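Local coordinates for AztD protein (Citrobacter koseri, PDB 6CMK) that acts as a periplasmic zinc chaperone of the AztABCD transport system, passing one zinc ion directly to the solute-binding protein AztC, at the interface of chains A and B. Sequence-based numbering; all coordinates share one arbitrary frame. Chains: chain A/B, AztD protein.

The interface of chains A and B. Residues chain A 346-349; chain B 34, 36, 400-402.
A:Trp348 meets B:Ser401 where a loop of one beta-propeller lies against strand 392-403 of its neighbour, and the pair illustrates how a small hydroxyl can organise a small contact with two bridging waters. The side chain of B:Ser401 is short enough to follow completely. CB of B:Ser401 passes at the rim of the A:His347 imidazole, 4.2 Å from CD2 of A:His347. With chi1 at 77°, OG of B:Ser401 sits between its own backbone N and carbonyl carbon and points at the loop, where it accepts a hydrogen bond from the backbone N of A:Trp348 (3.1 Å, 155° at the hydrogen). The same oxygen lies in the plane of the A:His347 ring, at its edge. OG of B:Ser401 also lies 2.7 Å from water 2, which bridges to OD1, the amide oxygen of A:Asn349, so that one hydroxyl serves both a backbone amide and a bridged side chain.

Carbon contacts flank this polar centre. CA of B:Gly402 lies to one side of the A:Trp348 indole plane, displaced outward past the CD1 rim, 3.4 Å from CD1 of A:Trp348, while CB of A:Asn349, from the same loop, covers the opposite face, over the ring centre. OG1 of B:Thr34, on the adjoining strand 32-42, lies in the plane of the A:His347 ring, at its CD2 edge. Because AztD is a monomer, this patch, part of an interface without exact two-fold symmetry, may reflect crystal packing. Farther along, a second water bridges the chains: the indole NE1 of B:Trp36 is linked nearly straight, 167° at the hydrogen, to water 1, which lies 2.8 Å from the carbonyl O of A:Gly346.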
loop_
_atom_site.group_PDB
_atom_site.type_symbol
_atom_site.label_atom_id
_atom_site.label_comp_id
_atom_site.label_asym_id
_atom_site.label_seq_id
_atom_site.Cartn_x
_atom_site.Cartn_y
_atom_site.Cartn_z
ATOM N N GLY A 346 3.018 5.769 7.657
ATOM C CA GLY A 346 2.907 7.086 8.259
ATOM C C GLY A 346 1.465 7.376 8.589
ATOM O O GLY A 346 0.826 6.610 9.309
ATOM N N HIS A 347 0.935 8.477 8.063
ATOM C CA HIS A 347 -0.484 8.784 8.155
ATOM C C HIS A 347 -1.148 8.552 6.806
ATOM O O HIS A 347 -0.531 8.733 5.757
ATOM C CB HIS A 347 -0.725 10.238 8.578
ATOM C CG HIS A 347 -0.002 10.644 9.822
ATOM N ND1 HIS A 347 1.165 11.375 9.797
ATOM C CD2 HIS A 347 -0.292 10.439 11.131
ATOM C CE1 HIS A 347 1.567 11.601 11.036
ATOM N NE2 HIS A 347 0.700 11.043 11.864
ATOM N N TRP A 348 -2.423 8.168 6.842
ATOM C CA TRP A 348 -3.144 7.973 5.592
ATOM C C TRP A 348 -3.222 9.272 4.810
ATOM O O TRP A 348 -3.200 9.253 3.575
ATOM C CB TRP A 348 -4.548 7.440 5.857
ATOM C CG TRP A 348 -5.505 8.460 6.403
ATOM C CD1 TRP A 348 -5.755 8.729 7.713
ATOM C CD2 TRP A 348 -6.347 9.344 5.647
ATOM N NE1 TRP A 348 -6.699 9.720 7.825
ATOM C CE2 TRP A 348 -7.077 10.114 6.571
ATOM C CE3 TRP A 348 -6.551 9.553 4.281
ATOM C CZ2 TRP A 348 -7.996 11.087 6.173
ATOM C CZ3 TRP A 348 -7.466 10.520 3.887
ATOM C CH2 TRP A 348 -8.175 11.272 4.828
ATOM N N ASN A 349 -3.282 10.400 5.516
ATOM C CA ASN A 349 -3.435 11.710 4.904
ATOM C C ASN A 349 -2.149 12.532 4.952
ATOM O O ASN A 349 -2.198 13.765 4.915
ATOM C CB ASN A 349 -4.595 12.464 5.552
ATOM C CG ASN A 349 -4.480 12.581 7.068
ATOM O OD1 ASN A 349 -3.713 11.872 7.720
ATOM N ND2 ASN A 349 -5.280 13.482 7.643
ATOM N N THR B 34 -4.946 7.799 14.950
ATOM C CA THR B 34 -3.579 7.318 14.804
ATOM C C THR B 34 -3.331 6.274 15.879
ATOM O O THR B 34 -3.645 6.498 17.052
ATOM C CB THR B 34 -2.569 8.463 14.947
ATOM O OG1 THR B 34 -2.762 9.423 13.900
ATOM C CG2 THR B 34 -1.141 7.942 14.885
ATOM N N TRP B 36 -0.353 3.164 17.002
ATOM C CA TRP B 36 0.840 2.354 16.804
ATOM C C TRP B 36 1.121 1.569 18.077
ATOM O O TRP B 36 0.922 2.076 19.185
ATOM C CB TRP B 36 2.067 3.200 16.469
ATOM C CG TRP B 36 2.027 3.931 15.144
ATOM C CD1 TRP B 36 1.307 5.049 14.850
ATOM C CD2 TRP B 36 2.774 3.615 13.968
ATOM N NE1 TRP B 36 1.549 5.451 13.558
ATOM C CE2 TRP B 36 2.445 4.582 12.992
ATOM C CE3 TRP B 36 3.679 2.610 13.637
ATOM C CZ2 TRP B 36 2.996 4.568 11.723
ATOM C CZ3 TRP B 36 4.224 2.603 12.370
ATOM C CH2 TRP B 36 3.876 3.575 11.431
ATOM N N GLY B 400 -0.298 3.008 12.084
ATOM C CA GLY B 400 -0.562 4.025 11.069
ATOM C C GLY B 400 -1.750 4.874 11.501
ATOM O O GLY B 400 -2.010 5.031 12.686
ATOM N N SER B 401 -2.489 5.391 10.524
ATOM C CA SER B 401 -3.682 6.150 10.878
ATOM C C SER B 401 -4.754 5.939 9.817
ATOM O O SER B 401 -4.474 5.534 8.689
ATOM C CB SER B 401 -3.373 7.645 11.054
ATOM O OG SER B 401 -3.223 8.300 9.806
ATOM N N GLY B 402 -5.995 6.193 10.208
ATOM C CA GLY B 402 -7.091 6.033 9.275
ATOM C C GLY B 402 -8.337 6.691 9.813
ATOM O O GLY B 402 -8.364 7.219 10.926
HETATM O O HOH W 1 0.548 7.526 11.932
HETATM O O HOH W 2 -4.127 10.830 10.132
#